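Local coordinates for EreC (Klebsiella pneumoniae, PDB 6XCQ), which probably confers macrolide resistance by hydrolysing the lactone ester of erythromycin and related antibiotics, at residues A[234-239]-A[243-248]; A[342-347]-A[378-383]; A[403-408]-A[412-417]. The protein carries 1 engineered substitution. One frame throughout, in Å; residues are numbered along the deposited sequence.

Contact 1 of 3, residues A[234-239]-A[243-248]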
loop_
_atom_site.group_PDB
_atom_site.type_symbol
_atom_site.label_atom_id
_atom_site.label_comp_id
_atom_site.label_asym_id
_atom_site.label_seq_id
_atom_site.Cartn_x
_atom_site.Cartn_y
_atom_site.Cartn_z
ATOM N N PRO A 234 -30.961 -1.442 6.325
ATOM C CA PRO A 234 -32.073 -1.759 5.415
ATOM C C PRO A 234 -32.828 -0.522 4.953
ATOM O O PRO A 234 -33.337 -0.506 3.826
ATOM C CB PRO A 234 -32.957 -2.694 6.252
ATOM C CG PRO A 234 -32.021 -3.289 7.246
ATOM C CD PRO A 234 -31.081 -2.172 7.596
ATOM N N VAL A 235 -32.892 0.517 5.781
ATOM C CA VAL A 235 -33.566 1.747 5.378
ATOM C C VAL A 235 -32.635 2.633 4.555
ATOM O O VAL A 235 -33.044 3.214 3.543
ATOM C CB VAL A 235 -34.104 2.473 6.624
ATOM C CG1 VAL A 235 -34.590 3.870 6.268
ATOM C CG2 VAL A 235 -35.226 1.654 7.260
ATOM N N LEU A 236 -31.364 2.737 4.953
ATOM C CA LEU A 236 -30.466 3.691 4.305
ATOM C C LEU A 236 -30.033 3.233 2.922
ATOM O O LEU A 236 -29.543 4.056 2.136
ATOM C CB LEU A 236 -29.238 3.964 5.188
ATOM C CG LEU A 236 -29.581 4.557 6.568
ATOM C CD1 LEU A 236 -28.353 4.694 7.439
ATOM C CD2 LEU A 236 -30.331 5.889 6.478
ATOM N N LYS A 237 -30.205 1.946 2.611
ATOM C CA LYS A 237 -29.961 1.404 1.280
ATOM C C LYS A 237 -31.099 1.678 0.299
ATOM O O LYS A 237 -31.043 1.177 -0.827
ATOM C CB LYS A 237 -29.720 -0.105 1.355
ATOM C CG LYS A 237 -28.365 -0.508 1.913
ATOM C CD LYS A 237 -28.315 -2.042 1.998
ATOM C CE LYS A 237 -27.107 -2.530 2.774
ATOM N NZ LYS A 237 -27.132 -4.009 2.957
ATOM N N LYS A 238 -32.110 2.451 0.688
ATOM C CA LYS A 238 -33.186 2.794 -0.239
ATOM C C LYS A 238 -32.631 3.474 -1.497
ATOM O O LYS A 238 -31.558 4.084 -1.484
ATOM C CB LYS A 238 -34.205 3.703 0.444
ATOM C CG LYS A 238 -33.653 5.063 0.852
ATOM C CD LYS A 238 -34.752 5.973 1.368
ATOM C CE LYS A 238 -34.639 6.184 2.857
ATOM N NZ LYS A 238 -35.749 7.014 3.376
ATOM N N HIS A 239 -33.395 3.375 -2.592
ATOM C CA HIS A 239 -32.863 3.726 -3.911
ATOM C C HIS A 239 -32.443 5.187 -3.990
ATOM O O HIS A 239 -31.409 5.508 -4.590
ATOM C CB HIS A 239 -33.893 3.423 -5.004
ATOM C CG HIS A 239 -33.500 3.923 -6.366
ATOM N ND1 HIS A 239 -32.805 3.149 -7.275
ATOM C CD2 HIS A 239 -33.705 5.118 -6.974
ATOM C CE1 HIS A 239 -32.598 3.847 -8.378
ATOM N NE2 HIS A 239 -33.128 5.048 -8.220
ATOM N N ASP A 243 -25.515 5.043 -3.626
ATOM C CA ASP A 243 -24.528 4.290 -2.862
ATOM C C ASP A 243 -24.041 5.047 -1.631
ATOM O O ASP A 243 -22.932 4.790 -1.146
ATOM C CB ASP A 243 -23.340 3.909 -3.757
ATOM C CG ASP A 243 -22.611 5.130 -4.339
ATOM O OD1 ASP A 243 -23.115 6.277 -4.228
ATOM O OD2 ASP A 243 -21.520 4.935 -4.917
ATOM N N LEU A 244 -24.843 5.979 -1.105
ATOM C CA LEU A 244 -24.350 6.816 -0.014
ATOM C C LEU A 244 -24.217 6.038 1.294
ATOM O O LEU A 244 -23.341 6.354 2.105
ATOM C CB LEU A 244 -25.250 8.041 0.181
ATOM C CG LEU A 244 -25.335 9.092 -0.937
ATOM C CD1 LEU A 244 -26.262 10.235 -0.516
ATOM C CD2 LEU A 244 -23.968 9.624 -1.273
ATOM N N PHE A 245 -25.063 5.031 1.530
ATOM C CA PHE A 245 -24.889 4.220 2.732
ATOM C C PHE A 245 -23.532 3.517 2.720
ATOM O O PHE A 245 -22.806 3.520 3.721
ATOM C CB PHE A 245 -26.007 3.181 2.881
ATOM C CG PHE A 245 -25.685 2.135 3.908
ATOM C CD1 PHE A 245 -25.771 2.431 5.263
ATOM C CD2 PHE A 245 -25.203 0.894 3.529
ATOM C CE1 PHE A 245 -25.421 1.479 6.219
ATOM C CE2 PHE A 245 -24.848 -0.059 4.480
ATOM C CZ PHE A 245 -24.963 0.232 5.820
ATOM N N ARG A 246 -23.189 2.898 1.589
ATOM C CA ARG A 246 -21.913 2.194 1.459
ATOM C C ARG A 246 -20.737 3.142 1.647
ATOM O O ARG A 246 -19.750 2.800 2.314
ATOM C CB ARG A 246 -21.838 1.517 0.089
ATOM C CG ARG A 246 -20.728 0.481 -0.065
ATOM C CD ARG A 246 -19.448 1.081 -0.638
ATOM N NE ARG A 246 -19.660 1.760 -1.912
ATOM C CZ ARG A 246 -18.839 2.685 -2.398
ATOM N NH1 ARG A 246 -17.756 3.034 -1.716
ATOM N NH2 ARG A 246 -19.099 3.261 -3.561
ATOM N N LYS A 247 -20.813 4.332 1.047
ATOM C CA LYS A 247 -19.733 5.303 1.215
ATOM C C LYS A 247 -19.630 5.753 2.663
ATOM O O LYS A 247 -18.524 5.837 3.203
ATOM C CB LYS A 247 -19.917 6.503 0.283
ATOM C CG LYS A 247 -19.757 6.147 -1.182
ATOM C CD LYS A 247 -19.867 7.371 -2.082
ATOM C CE LYS A 247 -19.376 7.055 -3.486
ATOM N NZ LYS A 247 -19.558 8.194 -4.416
ATOM N N ALA A 248 -20.771 6.019 3.330
ATOM C CA ALA A 248 -20.700 6.398 4.744
ATOM C C ALA A 248 -20.077 5.287 5.577
ATOM O O ALA A 248 -19.219 5.543 6.437
ATOM C CB ALA A 248 -22.090 6.747 5.294
HETATM O O HOH W 1 -27.449 3.990 0.161
#

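Contact 2 of 3, residues A[342-347]-A[378-383]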
loop_
_atom_site.group_PDB
_atom_site.type_symbol
_atom_site.label_atom_id
_atom_site.label_comp_id
_atom_site.label_asym_id
_atom_site.label_seq_id
_atom_site.Cartn_x
_atom_site.Cartn_y
_atom_site.Cartn_z
ATOM N N ALA A 342 7.503 -10.350 -4.562
ATOM C CA ALA A 342 8.463 -9.498 -3.868
ATOM C C ALA A 342 9.492 -8.934 -4.844
ATOM O O ALA A 342 9.843 -9.578 -5.833
ATOM C CB ALA A 342 9.184 -10.274 -2.774
ATOM N N PHE A 343 9.959 -7.714 -4.566
ATOM C CA PHE A 343 11.039 -7.071 -5.318
ATOM C C PHE A 343 12.222 -6.897 -4.383
ATOM O O PHE A 343 12.062 -6.338 -3.294
ATOM C CB PHE A 343 10.654 -5.676 -5.837
ATOM C CG PHE A 343 9.708 -5.657 -6.988
ATOM C CD1 PHE A 343 8.801 -6.688 -7.208
ATOM C CD2 PHE A 343 9.671 -4.552 -7.823
ATOM C CE1 PHE A 343 7.890 -6.631 -8.271
ATOM C CE2 PHE A 343 8.770 -4.491 -8.885
ATOM C CZ PHE A 343 7.885 -5.536 -9.105
ATOM N N THR A 344 13.411 -7.320 -4.808
ATOM C CA THR A 344 14.603 -7.048 -4.018
ATOM C C THR A 344 15.729 -6.610 -4.963
ATOM O O THR A 344 15.498 -6.343 -6.143
ATOM C CB THR A 344 14.967 -8.253 -3.141
ATOM O OG1 THR A 344 15.990 -7.854 -2.216
ATOM C CG2 THR A 344 15.439 -9.437 -3.986
ATOM N N HIS A 345 16.951 -6.496 -4.439
ATOM C CA HIS A 345 18.021 -5.888 -5.226
ATOM C C HIS A 345 19.377 -6.330 -4.708
ATOM O O HIS A 345 19.515 -6.792 -3.571
ATOM C CB HIS A 345 17.939 -4.352 -5.187
ATOM C CG HIS A 345 18.274 -3.788 -3.844
ATOM N ND1 HIS A 345 19.557 -3.421 -3.486
ATOM C CD2 HIS A 345 17.498 -3.570 -2.752
ATOM C CE1 HIS A 345 19.554 -2.984 -2.238
ATOM N NE2 HIS A 345 18.317 -3.068 -1.766
ATOM N N LEU A 346 20.392 -6.128 -5.552
ATOM C CA LEU A 346 21.768 -6.504 -5.250
ATOM C C LEU A 346 22.667 -5.302 -4.971
ATOM O O LEU A 346 23.893 -5.458 -4.918
ATOM C CB LEU A 346 22.357 -7.334 -6.400
ATOM C CG LEU A 346 21.601 -8.588 -6.826
ATOM C CD1 LEU A 346 22.410 -9.363 -7.860
ATOM C CD2 LEU A 346 21.298 -9.486 -5.626
ATOM N N GLY A 347 22.096 -4.118 -4.765
ATOM C CA GLY A 347 22.907 -2.936 -4.543
ATOM C C GLY A 347 23.562 -2.926 -3.175
ATOM O O GLY A 347 23.133 -3.596 -2.237
ATOM N N SER A 378 20.452 -16.262 1.841
ATOM C CA SER A 378 19.626 -15.137 1.435
ATOM C C SER A 378 19.032 -15.369 0.046
ATOM O O SER A 378 19.573 -16.119 -0.774
ATOM C CB SER A 378 20.431 -13.840 1.478
ATOM O OG SER A 378 21.298 -13.729 0.373
ATOM N N MET A 379 17.872 -14.760 -0.197
ATOM C CA MET A 379 17.300 -14.815 -1.541
ATOM C C MET A 379 18.227 -14.134 -2.544
ATOM O O MET A 379 18.327 -14.555 -3.701
ATOM C CB MET A 379 15.919 -14.165 -1.553
ATOM C CG MET A 379 15.259 -14.123 -2.936
ATOM S SD MET A 379 15.002 -15.739 -3.724
ATOM C CE MET A 379 14.049 -16.563 -2.493
ATOM N N GLU A 380 18.906 -13.074 -2.109
ATOM C CA GLU A 380 19.852 -12.379 -2.976
ATOM C C GLU A 380 20.960 -13.308 -3.454
ATOM O O GLU A 380 21.385 -13.233 -4.613
ATOM C CB GLU A 380 20.440 -11.173 -2.232
ATOM C CG GLU A 380 19.408 -10.040 -1.995
ATOM C CD GLU A 380 18.399 -10.329 -0.883
ATOM O OE1 GLU A 380 18.693 -11.166 0.002
ATOM O OE2 GLU A 380 17.309 -9.698 -0.888
ATOM N N GLN A 381 21.446 -14.192 -2.578
ATOM C CA GLN A 381 22.515 -15.091 -2.998
ATOM C C GLN A 381 22.003 -16.107 -4.000
ATOM O O GLN A 381 22.714 -16.472 -4.952
ATOM C CB GLN A 381 23.126 -15.809 -1.799
ATOM C CG GLN A 381 24.294 -16.711 -2.201
ATOM C CD GLN A 381 25.468 -15.912 -2.720
ATOM O OE1 GLN A 381 25.982 -15.041 -2.032
ATOM N NE2 GLN A 381 25.892 -16.204 -3.942
ATOM N N TYR A 382 20.779 -16.587 -3.785
ATOM C CA TYR A 382 20.151 -17.501 -4.732
ATOM C C TYR A 382 20.048 -16.870 -6.113
ATOM O O TYR A 382 20.335 -17.520 -7.123
ATOM C CB TYR A 382 18.767 -17.879 -4.211
ATOM C CG TYR A 382 17.978 -18.841 -5.072
ATOM C CD1 TYR A 382 18.096 -20.217 -4.899
ATOM C CD2 TYR A 382 17.086 -18.372 -6.031
ATOM C CE1 TYR A 382 17.363 -21.097 -5.669
ATOM C CE2 TYR A 382 16.347 -19.243 -6.802
ATOM C CZ TYR A 382 16.484 -20.601 -6.615
ATOM O OH TYR A 382 15.749 -21.463 -7.386
ATOM N N ILE A 383 19.617 -15.606 -6.171
ATOM C CA ILE A 383 19.589 -14.864 -7.431
ATOM C C ILE A 383 20.971 -14.847 -8.064
ATOM O O ILE A 383 21.124 -15.082 -9.270
ATOM C CB ILE A 383 19.074 -13.430 -7.200
ATOM C CG1 ILE A 383 17.608 -13.441 -6.767
ATOM C CG2 ILE A 383 19.274 -12.577 -8.452
ATOM C CD1 ILE A 383 16.683 -14.032 -7.779
#

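Contact 3 of 3, residues A[403-408]-A[412-417]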
loop_
_atom_site.group_PDB
_atom_site.type_symbol
_atom_site.label_atom_id
_atom_site.label_comp_id
_atom_site.label_asym_id
_atom_site.label_seq_id
_atom_site.Cartn_x
_atom_site.Cartn_y
_atom_site.Cartn_z
ATOM N N ALA A 403 17.567 -20.319 0.488
ATOM C CA ALA A 403 17.160 -18.958 0.800
ATOM C C ALA A 403 16.117 -18.962 1.912
ATOM O O ALA A 403 15.070 -19.607 1.798
ATOM C CB ALA A 403 16.614 -18.276 -0.451
ATOM N N LYS A 404 16.413 -18.248 2.986
ATOM C CA LYS A 404 15.464 -18.067 4.075
ATOM C C LYS A 404 15.291 -16.617 4.477
ATOM O O LYS A 404 14.378 -16.314 5.256
ATOM C CB LYS A 404 15.909 -18.869 5.303
ATOM C CG LYS A 404 15.507 -20.333 5.238
ATOM C CD LYS A 404 16.128 -21.103 6.386
ATOM C CE LYS A 404 15.637 -22.548 6.390
ATOM N NZ LYS A 404 16.192 -23.270 5.219
ATOM N N ARG A 405 16.136 -15.712 3.993
ATOM C CA ARG A 405 16.031 -14.307 4.340
ATOM C C ARG A 405 16.088 -13.464 3.073
ATOM O O ARG A 405 16.617 -13.894 2.044
ATOM C CB ARG A 405 17.119 -13.883 5.353
ATOM C CG ARG A 405 18.561 -14.118 4.942
ATOM C CD ARG A 405 19.505 -13.956 6.144
ATOM N NE ARG A 405 19.709 -15.213 6.860
ATOM C CZ ARG A 405 19.204 -15.486 8.059
ATOM N NH1 ARG A 405 18.467 -14.589 8.694
ATOM N NH2 ARG A 405 19.438 -16.660 8.623
ATOM N N MET A 406 15.489 -12.270 3.144
ATOM C CA MET A 406 15.468 -11.350 2.014
ATOM C C MET A 406 15.595 -9.931 2.542
ATOM O O MET A 406 15.083 -9.612 3.616
ATOM C CB MET A 406 14.179 -11.505 1.180
ATOM C CG MET A 406 14.128 -10.633 -0.079
ATOM S SD MET A 406 12.867 -11.227 -1.242
ATOM C CE MET A 406 11.439 -11.263 -0.161
ATOM N N ARG A 407 16.264 -9.078 1.771
ATOM C CA ARG A 407 16.440 -7.695 2.189
ATOM C C ARG A 407 15.083 -7.009 2.348
ATOM O O ARG A 407 14.132 -7.280 1.618
ATOM C CB ARG A 407 17.295 -6.936 1.180
ATOM C CG ARG A 407 18.759 -7.435 1.147
ATOM C CD ARG A 407 19.516 -6.814 0.014
ATOM N NE ARG A 407 20.933 -6.649 0.347
ATOM C CZ ARG A 407 21.836 -6.134 -0.472
ATOM N NH1 ARG A 407 21.485 -5.751 -1.693
ATOM N NH2 ARG A 407 23.087 -5.984 -0.059
ATOM N N SER A 408 15.008 -6.110 3.315
ATOM C CA SER A 408 13.809 -5.310 3.503
ATOM C C SER A 408 14.281 -4.015 4.145
ATOM O O SER A 408 14.855 -4.048 5.238
ATOM C CB SER A 408 12.797 -6.060 4.377
ATOM O OG SER A 408 11.689 -5.250 4.721
ATOM N N SER A 412 16.831 -7.154 6.834
ATOM C CA SER A 412 16.245 -8.312 6.161
ATOM C C SER A 412 15.091 -8.869 6.989
ATOM O O SER A 412 14.989 -8.623 8.188
ATOM C CB SER A 412 17.268 -9.440 5.905
ATOM O OG SER A 412 18.297 -9.043 5.010
ATOM N N VAL A 413 14.210 -9.618 6.333
ATOM C CA VAL A 413 13.211 -10.430 7.015
ATOM C C VAL A 413 13.578 -11.885 6.772
ATOM O O VAL A 413 14.210 -12.220 5.768
ATOM C CB VAL A 413 11.760 -10.144 6.551
ATOM C CG1 VAL A 413 11.440 -8.666 6.677
ATOM C CG2 VAL A 413 11.534 -10.627 5.128
ATOM N N GLU A 414 13.194 -12.752 7.699
ATOM C CA GLU A 414 13.408 -14.187 7.560
ATOM C C GLU A 414 12.073 -14.902 7.639
ATOM O O GLU A 414 11.251 -14.597 8.505
ATOM C CB GLU A 414 14.344 -14.720 8.645
ATOM C CG GLU A 414 14.370 -16.245 8.710
ATOM C CD GLU A 414 15.615 -16.806 9.403
ATOM O OE1 GLU A 414 16.281 -16.042 10.150
ATOM O OE2 GLU A 414 15.918 -18.012 9.191
ATOM N N THR A 415 11.867 -15.869 6.752
ATOM C CA THR A 415 10.586 -16.560 6.668
ATOM C C THR A 415 10.792 -17.786 5.783
ATOM O O THR A 415 11.907 -18.061 5.318
ATOM C CB THR A 415 9.503 -15.612 6.125
ATOM O OG1 THR A 415 8.199 -16.202 6.261
ATOM C CG2 THR A 415 9.782 -15.295 4.685
ATOM N N ASN A 416 9.716 -18.538 5.581
ATOM C CA ASN A 416 9.665 -19.564 4.542
ATOM C C ASN A 416 9.254 -18.866 3.259
ATOM O O ASN A 416 8.079 -18.524 3.084
ATOM C CB ASN A 416 8.678 -20.676 4.896
ATOM C CG ASN A 416 8.617 -21.776 3.841
ATOM O OD1 ASN A 416 8.612 -21.523 2.631
ATOM N ND2 ASN A 416 8.569 -23.013 4.303
ATOM N N LEU A 417 10.207 -18.683 2.348
ATOM C CA LEU A 417 9.953 -17.847 1.184
ATOM C C LEU A 417 9.054 -18.522 0.151
ATOM O O LEU A 417 8.446 -17.819 -0.663
ATOM C CB LEU A 417 11.283 -17.397 0.556
ATOM C CG LEU A 417 12.056 -16.421 1.455
ATOM C CD1 LEU A 417 13.537 -16.402 1.099
ATOM C CD2 LEU A 417 11.484 -15.001 1.389
HETATM O O HOH W 2 12.486 -20.387 2.664
HETATM O O HOH W 3 18.569 -18.044 10.998
#

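Contact 1 of 3, residues A[234-239]-A[243-248]
F245 lays its ring against L236 and K237, at the turn where the short helix 233-236 gives way to the long helix 244-267. The L236 and F245 side chains cross at about a right angle. CB of L236 sits 3.8 Å from CD1 of F245, and the leucine methyl CD1 lies a little farther from the same ring carbon, at 4.1 Å. K237 takes the other ortho side. Its chain is extended beyond CG and passes the ring obliquely, with CG 3.8 Å from CD2 of F245 and CE equally near CE2. The phenyl group reaches both residues because its CG stands anti to the backbone N (chi1 166°), which leans the ring toward the end of the preceding helix.

The backbones are joined through water. Water 1 donates to O of L236 at 2.9 Å and accepts from N of F245 at the same distance. The L236 carbonyl also receives ND2 of N241, from the connecting turn. At the new helix start, D243 has a long salt bridge to K247; one to R246 rests on one of two conformers and is doubtful. L236 and A248 both pack on L229 of helix 212-231.

The direct touch is therefore van der Waals contact alone, and the polar link between the two backbones runs through water 1.

Contact 2 of 3, residues A[342-347]-A[378-383]
This is a buried strand-to-helix contact with a polar centre. It sets the end of strand 338-345, in the large mixed sheet, against the first turn of helix 379-387. T344 and E380 carry it. OG1 of T344 donates to OE2 of E380 at 2.6 Å and meets the anti lone pair of that oxygen, the one turned away from OE1. The threonine hydroxyl lies anti to its own backbone N (chi1 -170°), which directs it at the helix. A bend at chi2 (75°) turns the carboxylate of E380 to the T344 hydroxyl. OE2 takes a second bond, from N of R407 in strand 405-408. Two donors thus grip one buried oxygen and help fix the rotation of the carboxylate.

Van der Waals contacts flank this bond. CG of E380 lies 3.6 Å from O of H345. CD2 of L346 is 3.9 Å from CB of E380, and the two side chains run past each other in opposite directions. Just beyond the strand, N of G347 donates to ND1 of H345 at 2.9 Å, close to the imidazole plane. Farther along the helix, I383 packs with L346 on C426 of the neighbouring strand 423-427.

At the helix start, S378 is the N-cap. Its OG accepts from N of Q381 at 3.0 Å. The arrangement is that of an alpha/beta fold, a helix packed on a mixed sheet, the helix opened by a serine N-cap and tied to a strand through a buried glutamate.

Contact 3 of 3, residues A[403-408]-A[412-417]
Strands 405-408 and 411-414 form a beta hairpin, and the contact runs along its two antiparallel arms. M406 and V413 are the hydrogen-bonded pair. N of M406 donates to O of V413 at 2.9 Å, and N of V413 returns a bond of equal length to O of M406. Past the strand end, N of T415 donates to O of K404 at 3.0 Å, nearly straight at 163°. R405 with E414 and R407 with S412 are non-hydrogen-bonded pairs, and the CA of R405 comes 3.1 Å from O of V413 in a CA-H...O contact.

R405 and E414 share one face of this two-stranded sheet. In one of its two conformers R405 brings NH1 to 3.0 Å from OE1 of E414, a doubtful salt bridge whose hydrogen bond is weak. There the guanidinium and carboxylate planes stand 77° apart. Water 3, at the guanidinium edge, accepts from NH2 and donates to OE1. In the same conformer the arginine bends at chi3 (90°), and its NE makes the main salt bridge, to D377.

The other face, with M406 and V413, looks into the protein. CE of M406 touches CD2 of L417 at 4.0 Å, and M406 also packs on A342 and T344 of strand 338-345. CG1 of V413 lies 3.7 Å from CB of S408, whose OG bonds to N308. CD1 of L417 touches O of A403 at 3.6 Å. Water 2 links that carbonyl to N of L417, at the start of helix 417-420, where N416 is the N-cap and its OD1 accepts from N of E419.

The three contacts follow one another along the chain, none nested in another. Contact 1 stands apart in the helical part, at the start of helix 244-267. Its centre is about 48 Å from that of contact 2 and about 45 Å from that of contact 3, on the opposite side of the chain's centre. Contacts 2 and 3 are neighbours, with centres about 9 Å apart. N of M379 lies 2.7 Å from O of R405, and NH1 of R407 lies 2.8 Å from O of G347, both probable hydrogen bonds. The hairpin is thus joined to helix 379-387 and to the chain just after strand 338-345, making one region that includes a strand end of the large sheet.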